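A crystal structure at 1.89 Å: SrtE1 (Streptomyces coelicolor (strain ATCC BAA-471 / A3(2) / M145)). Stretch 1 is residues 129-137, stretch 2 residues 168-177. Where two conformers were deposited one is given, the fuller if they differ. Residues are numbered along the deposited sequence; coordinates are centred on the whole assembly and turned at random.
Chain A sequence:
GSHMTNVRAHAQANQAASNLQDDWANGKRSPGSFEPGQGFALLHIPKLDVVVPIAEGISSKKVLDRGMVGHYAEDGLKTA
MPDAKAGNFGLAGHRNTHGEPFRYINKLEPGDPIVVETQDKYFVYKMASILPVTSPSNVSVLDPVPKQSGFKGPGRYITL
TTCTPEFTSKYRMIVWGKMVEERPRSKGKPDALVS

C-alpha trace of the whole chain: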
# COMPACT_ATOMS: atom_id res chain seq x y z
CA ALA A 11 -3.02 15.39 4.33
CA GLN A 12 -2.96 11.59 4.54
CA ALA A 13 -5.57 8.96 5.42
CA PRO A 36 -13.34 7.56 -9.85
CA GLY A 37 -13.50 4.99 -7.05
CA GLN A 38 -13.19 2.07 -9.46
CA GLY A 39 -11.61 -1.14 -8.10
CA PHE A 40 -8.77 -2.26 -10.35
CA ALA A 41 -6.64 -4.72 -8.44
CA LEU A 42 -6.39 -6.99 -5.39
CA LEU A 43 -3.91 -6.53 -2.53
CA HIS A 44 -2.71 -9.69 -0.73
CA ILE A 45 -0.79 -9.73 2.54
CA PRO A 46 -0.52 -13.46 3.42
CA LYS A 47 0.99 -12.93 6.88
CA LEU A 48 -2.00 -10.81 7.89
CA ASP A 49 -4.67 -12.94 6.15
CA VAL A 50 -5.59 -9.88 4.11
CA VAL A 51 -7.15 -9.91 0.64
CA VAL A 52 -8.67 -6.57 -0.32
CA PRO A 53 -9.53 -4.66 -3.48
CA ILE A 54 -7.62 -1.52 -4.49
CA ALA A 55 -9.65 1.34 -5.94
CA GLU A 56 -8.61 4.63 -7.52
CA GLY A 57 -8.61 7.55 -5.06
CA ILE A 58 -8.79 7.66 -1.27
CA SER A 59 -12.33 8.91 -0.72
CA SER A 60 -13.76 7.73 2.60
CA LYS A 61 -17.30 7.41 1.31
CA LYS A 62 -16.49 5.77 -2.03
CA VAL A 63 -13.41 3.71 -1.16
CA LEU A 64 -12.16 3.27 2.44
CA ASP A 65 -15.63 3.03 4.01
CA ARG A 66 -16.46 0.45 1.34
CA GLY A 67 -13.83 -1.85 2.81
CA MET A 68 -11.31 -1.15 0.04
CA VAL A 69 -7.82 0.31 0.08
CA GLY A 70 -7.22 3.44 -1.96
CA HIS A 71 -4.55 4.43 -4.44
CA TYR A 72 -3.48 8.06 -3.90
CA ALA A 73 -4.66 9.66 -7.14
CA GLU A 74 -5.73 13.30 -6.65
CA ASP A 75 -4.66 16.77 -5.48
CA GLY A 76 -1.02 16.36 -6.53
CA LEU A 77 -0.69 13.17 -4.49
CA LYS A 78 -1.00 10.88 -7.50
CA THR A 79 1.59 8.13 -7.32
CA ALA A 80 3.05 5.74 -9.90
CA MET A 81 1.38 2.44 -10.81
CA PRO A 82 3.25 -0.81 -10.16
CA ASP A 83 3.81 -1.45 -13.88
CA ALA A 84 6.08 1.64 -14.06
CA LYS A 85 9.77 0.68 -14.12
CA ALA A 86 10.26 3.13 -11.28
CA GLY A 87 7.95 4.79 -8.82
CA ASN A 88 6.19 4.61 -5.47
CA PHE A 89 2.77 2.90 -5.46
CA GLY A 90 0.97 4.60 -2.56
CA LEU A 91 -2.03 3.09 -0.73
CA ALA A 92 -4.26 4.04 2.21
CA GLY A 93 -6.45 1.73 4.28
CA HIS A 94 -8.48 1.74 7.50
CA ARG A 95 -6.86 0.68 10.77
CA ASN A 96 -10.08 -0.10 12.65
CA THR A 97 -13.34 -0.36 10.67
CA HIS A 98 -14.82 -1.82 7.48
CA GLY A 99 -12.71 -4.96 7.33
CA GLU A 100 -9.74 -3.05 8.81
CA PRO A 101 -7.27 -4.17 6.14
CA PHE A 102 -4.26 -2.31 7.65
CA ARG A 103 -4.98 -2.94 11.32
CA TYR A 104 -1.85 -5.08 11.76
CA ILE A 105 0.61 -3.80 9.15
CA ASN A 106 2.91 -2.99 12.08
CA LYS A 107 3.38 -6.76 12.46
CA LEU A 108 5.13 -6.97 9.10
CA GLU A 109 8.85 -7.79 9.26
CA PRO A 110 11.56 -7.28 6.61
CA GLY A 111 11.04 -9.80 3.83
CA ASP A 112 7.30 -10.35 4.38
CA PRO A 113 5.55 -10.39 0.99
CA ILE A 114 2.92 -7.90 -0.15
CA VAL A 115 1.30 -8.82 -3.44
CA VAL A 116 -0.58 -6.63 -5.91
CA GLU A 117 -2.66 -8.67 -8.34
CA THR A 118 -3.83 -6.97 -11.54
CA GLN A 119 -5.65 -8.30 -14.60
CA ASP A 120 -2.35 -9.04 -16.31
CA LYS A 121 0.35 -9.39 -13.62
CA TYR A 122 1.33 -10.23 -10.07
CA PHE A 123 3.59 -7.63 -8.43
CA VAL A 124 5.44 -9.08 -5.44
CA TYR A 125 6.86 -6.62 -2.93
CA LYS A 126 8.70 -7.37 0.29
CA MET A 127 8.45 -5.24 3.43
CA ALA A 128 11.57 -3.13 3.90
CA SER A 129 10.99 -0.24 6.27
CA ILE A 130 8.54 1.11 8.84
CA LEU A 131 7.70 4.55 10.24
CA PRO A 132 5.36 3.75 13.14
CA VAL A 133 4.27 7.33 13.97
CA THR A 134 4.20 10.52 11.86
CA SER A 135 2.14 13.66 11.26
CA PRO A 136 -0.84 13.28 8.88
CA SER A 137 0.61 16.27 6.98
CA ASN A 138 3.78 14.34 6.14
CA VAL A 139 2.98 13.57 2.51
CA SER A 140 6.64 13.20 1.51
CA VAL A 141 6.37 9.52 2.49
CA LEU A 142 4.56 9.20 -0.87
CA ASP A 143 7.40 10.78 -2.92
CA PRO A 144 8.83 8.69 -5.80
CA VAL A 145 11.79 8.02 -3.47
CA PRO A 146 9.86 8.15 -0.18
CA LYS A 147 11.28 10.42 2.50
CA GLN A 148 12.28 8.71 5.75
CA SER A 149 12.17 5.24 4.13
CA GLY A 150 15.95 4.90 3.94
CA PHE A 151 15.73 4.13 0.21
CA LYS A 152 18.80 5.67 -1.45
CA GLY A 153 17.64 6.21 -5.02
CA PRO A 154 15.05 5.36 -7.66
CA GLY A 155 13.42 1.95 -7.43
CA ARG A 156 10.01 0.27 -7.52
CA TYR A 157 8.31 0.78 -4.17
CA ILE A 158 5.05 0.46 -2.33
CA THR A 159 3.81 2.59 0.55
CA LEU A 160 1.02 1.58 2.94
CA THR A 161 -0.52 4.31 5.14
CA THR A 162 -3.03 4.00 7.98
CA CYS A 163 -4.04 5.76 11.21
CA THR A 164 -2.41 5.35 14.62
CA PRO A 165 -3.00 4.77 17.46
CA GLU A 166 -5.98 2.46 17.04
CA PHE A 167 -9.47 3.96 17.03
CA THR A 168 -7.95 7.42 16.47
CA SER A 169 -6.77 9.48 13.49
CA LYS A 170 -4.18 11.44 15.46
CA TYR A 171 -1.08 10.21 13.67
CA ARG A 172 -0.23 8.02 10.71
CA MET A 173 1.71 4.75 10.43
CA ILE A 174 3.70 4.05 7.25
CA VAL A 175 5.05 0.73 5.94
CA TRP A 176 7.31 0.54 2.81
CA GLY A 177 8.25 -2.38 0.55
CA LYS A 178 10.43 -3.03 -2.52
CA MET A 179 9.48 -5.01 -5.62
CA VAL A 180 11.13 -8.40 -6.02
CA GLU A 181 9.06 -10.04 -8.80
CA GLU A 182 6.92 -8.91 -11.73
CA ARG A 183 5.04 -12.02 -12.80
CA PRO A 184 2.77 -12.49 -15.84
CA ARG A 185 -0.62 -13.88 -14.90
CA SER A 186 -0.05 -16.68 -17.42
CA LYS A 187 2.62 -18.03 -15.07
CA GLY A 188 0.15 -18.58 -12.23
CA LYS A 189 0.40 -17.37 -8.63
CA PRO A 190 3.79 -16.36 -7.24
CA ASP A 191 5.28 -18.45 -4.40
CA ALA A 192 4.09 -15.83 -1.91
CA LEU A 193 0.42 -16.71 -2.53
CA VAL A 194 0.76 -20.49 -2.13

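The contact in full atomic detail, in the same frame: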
# COMPACT_ATOMS: atom_id res chain seq x y z
N SER A 129 10.78 -1.33 5.33
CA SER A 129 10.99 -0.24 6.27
C SER A 129 9.69 0.20 6.93
O SER A 129 8.62 0.11 6.32
CB SER A 129 11.65 0.94 5.54
OG SER A 129 11.86 2.03 6.40
N ILE A 130 9.75 0.66 8.17
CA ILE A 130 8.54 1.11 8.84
C ILE A 130 8.75 2.43 9.60
O ILE A 130 9.77 2.63 10.25
CB ILE A 130 8.00 0.05 9.81
CG1 ILE A 130 6.73 0.55 10.48
CG2 ILE A 130 9.07 -0.29 10.85
CD1 ILE A 130 5.99 -0.51 11.26
N LEU A 131 7.76 3.31 9.49
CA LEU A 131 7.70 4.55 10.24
C LEU A 131 6.43 4.46 11.08
O LEU A 131 5.33 4.68 10.56
CB LEU A 131 7.70 5.78 9.30
CG LEU A 131 7.51 7.20 9.85
CD1 LEU A 131 8.56 7.56 10.89
CD2 LEU A 131 7.53 8.24 8.71
N PRO A 132 6.55 4.07 12.35
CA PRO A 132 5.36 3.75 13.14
C PRO A 132 4.49 4.96 13.49
O PRO A 132 3.29 4.79 13.66
CB PRO A 132 5.93 3.10 14.42
CG PRO A 132 7.31 3.61 14.53
CD PRO A 132 7.80 3.86 13.11
N VAL A 133 5.07 6.15 13.63
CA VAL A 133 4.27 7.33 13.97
C VAL A 133 4.77 8.57 13.21
O VAL A 133 5.96 8.88 13.24
CB VAL A 133 4.31 7.63 15.49
CG1 VAL A 133 3.34 8.76 15.83
CG2 VAL A 133 3.97 6.37 16.32
N THR A 134 3.86 9.26 12.53
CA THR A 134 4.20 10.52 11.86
C THR A 134 2.96 11.42 11.72
O THR A 134 1.82 10.97 11.85
CB THR A 134 4.81 10.29 10.45
OG1 THR A 134 5.51 11.47 10.02
CG2 THR A 134 3.73 9.92 9.42
N SER A 135 3.20 12.70 11.46
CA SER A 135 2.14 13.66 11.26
C SER A 135 1.36 13.33 9.99
O SER A 135 1.95 12.95 8.98
CB SER A 135 2.71 15.08 11.17
OG SER A 135 1.72 15.98 10.72
N PRO A 136 0.03 13.48 10.05
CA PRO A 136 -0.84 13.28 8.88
C PRO A 136 -0.51 14.24 7.73
O PRO A 136 -0.90 13.99 6.59
CB PRO A 136 -2.24 13.54 9.43
CG PRO A 136 -2.13 13.38 10.91
CD PRO A 136 -0.74 13.81 11.27
N SER A 137 0.22 15.32 8.02
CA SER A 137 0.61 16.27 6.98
C SER A 137 1.90 15.86 6.27
O SER A 137 2.33 16.54 5.33
CB SER A 137 0.78 17.67 7.58
OG SER A 137 -0.45 18.11 8.13
N THR A 168 -8.16 5.98 16.63
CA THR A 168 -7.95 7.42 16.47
C THR A 168 -7.46 7.74 15.06
O THR A 168 -7.18 6.84 14.27
CB THR A 168 -6.93 7.98 17.47
OG1 THR A 168 -5.62 7.93 16.90
CG2 THR A 168 -6.96 7.21 18.79
N SER A 169 -7.34 9.03 14.76
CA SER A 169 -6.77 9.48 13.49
C SER A 169 -5.70 10.53 13.77
O SER A 169 -5.41 11.38 12.92
CB SER A 169 -7.85 10.03 12.56
OG SER A 169 -8.55 11.11 13.16
N LYS A 170 -5.11 10.44 14.95
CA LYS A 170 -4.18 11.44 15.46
C LYS A 170 -2.90 11.47 14.64
O LYS A 170 -2.47 12.53 14.18
CB LYS A 170 -3.88 11.16 16.93
CG LYS A 170 -3.15 12.27 17.66
CD LYS A 170 -3.62 12.37 19.10
CE LYS A 170 -3.35 11.10 19.89
NZ LYS A 170 -1.90 10.95 20.23
N TYR A 171 -2.29 10.31 14.46
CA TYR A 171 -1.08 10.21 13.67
C TYR A 171 -1.27 9.23 12.53
O TYR A 171 -2.34 8.64 12.38
CB TYR A 171 0.11 9.76 14.54
CG TYR A 171 0.48 10.70 15.66
CD1 TYR A 171 1.11 11.91 15.40
CD2 TYR A 171 0.25 10.35 16.98
CE1 TYR A 171 1.46 12.76 16.43
CE2 TYR A 171 0.60 11.19 18.01
CZ TYR A 171 1.20 12.39 17.74
OH TYR A 171 1.54 13.21 18.78
N ARG A 172 -0.21 9.03 11.75
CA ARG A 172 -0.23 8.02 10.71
C ARG A 172 0.92 7.03 10.88
O ARG A 172 1.97 7.38 11.41
CB ARG A 172 -0.13 8.67 9.33
CG ARG A 172 -1.21 9.68 9.05
CD ARG A 172 -2.57 9.02 8.89
NE ARG A 172 -3.59 10.00 8.55
CZ ARG A 172 -4.38 10.59 9.44
NH1 ARG A 172 -4.27 10.29 10.73
NH2 ARG A 172 -5.28 11.48 9.04
N MET A 173 0.69 5.80 10.43
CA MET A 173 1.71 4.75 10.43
C MET A 173 2.01 4.37 8.99
O MET A 173 1.08 4.14 8.20
CB MET A 173 1.23 3.53 11.23
CG MET A 173 1.99 2.24 10.91
SD MET A 173 1.56 0.91 12.06
CE MET A 173 -0.20 0.74 11.77
N ILE A 174 3.28 4.30 8.63
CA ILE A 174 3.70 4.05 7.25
C ILE A 174 4.56 2.78 7.15
O ILE A 174 5.52 2.61 7.90
CB ILE A 174 4.51 5.24 6.69
CG1 ILE A 174 3.89 6.57 7.13
CG2 ILE A 174 4.65 5.14 5.18
CD1 ILE A 174 2.49 6.81 6.64
N VAL A 175 4.22 1.90 6.22
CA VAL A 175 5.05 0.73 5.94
C VAL A 175 5.47 0.75 4.46
O VAL A 175 4.64 0.97 3.59
CB VAL A 175 4.27 -0.56 6.26
CG1 VAL A 175 5.03 -1.79 5.79
CG2 VAL A 175 3.97 -0.63 7.75
N TRP A 176 6.77 0.56 4.19
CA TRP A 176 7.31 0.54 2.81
C TRP A 176 7.85 -0.83 2.41
O TRP A 176 8.42 -1.56 3.23
CB TRP A 176 8.46 1.55 2.64
CG TRP A 176 8.12 3.01 2.83
CD1 TRP A 176 7.51 3.84 1.90
CD2 TRP A 176 8.43 3.84 3.96
NE1 TRP A 176 7.40 5.11 2.41
CE2 TRP A 176 7.95 5.14 3.67
CE3 TRP A 176 9.04 3.61 5.19
CZ2 TRP A 176 8.08 6.20 4.56
CZ3 TRP A 176 9.17 4.66 6.08
CH2 TRP A 176 8.69 5.94 5.76
N GLY A 177 7.70 -1.16 1.13
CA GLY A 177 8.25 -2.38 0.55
C GLY A 177 8.95 -2.11 -0.77
O GLY A 177 8.83 -1.02 -1.34

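How do the two backbones run? Strand 129-134 and strand 171-177 lie side by side as antiparallel neighbours, their N-to-C directions 162° apart and their axes 4.6 Å apart at closest approach. Two complete pairs of hydrogen bonds set the register at one end. Ser-129 N donates to Trp-176 O at 3.2 Å, and Trp-176 N returns a bond to Ser-129 O at 2.9 Å. Two residues on, Leu-131 N to Ile-174 O and Ile-174 N to Leu-131 O are both 2.8 Å and nearly straight. Between them, Ile-130 and Val-175 form a non-hydrogen-bonded pair, their CA atoms 4.6 Å apart; Ile-130 CA also makes a 3.5 Å CA-H...O contact with Ile-174 O.

What happens to the ladder at Pro-132? Past Leu-131 the register slips by one residue, a beta bulge. Pro-132, whose nitrogen has no hydrogen to donate, lies within it and makes no backbone hydrogen bond to the other strand. Pro-132 and Val-133 together span the distance that Met-173 alone covers on the other strand. Pairing then resumes at Thr-134 and Arg-172: Arg-172 N reaches Thr-134 O at 2.8 Å, while Thr-134 N meets Arg-172 O at 2.9 Å with a more bent angle of 135°. Within the bulge, Val-133 CA also approaches Arg-172 O, at 3.4 Å.

Which side chains share a face of the sheet? Ser-129, Leu-131 and Thr-134 lie on the same face as Arg-172, Ile-174 and Trp-176. The indole reaches diagonally across the strands, so that Leu-131 CB packs 3.7 Å from Trp-176 CH2, while Ser-129 OG lies 3.5 Å from Trp-176 CE3. Further along, Thr-134 CG2 rests 4.1 Å from Ile-174 CG1, placing its methyl against an apolar neighbour. On the face of Ile-130 and Val-175, contact is lighter, with Ile-130 CD1 and Val-175 CG2 4.1 Å apart.

How do the aromatic and charged residues close the far end? Val-133 sets its CG1 methyl over one face of the Tyr-171 ring, 3.8 Å from the centroid, in a CH-pi contact between an apolar group and the pi cloud. Beyond the strand, Pro-136 CB covers one face of the Arg-172 guanidinium, 3.6 Å from Arg-172 CZ, leaving the in-plane donors free to bond. Arg-172 NH1 uses that freedom within its own stretch, donating to Ser-169 O at 2.7 Å and to Tyr-171 O at 3.0 Å. The arginine thus braces the turn leading into its strand while giving the proline a flat surface to pack on.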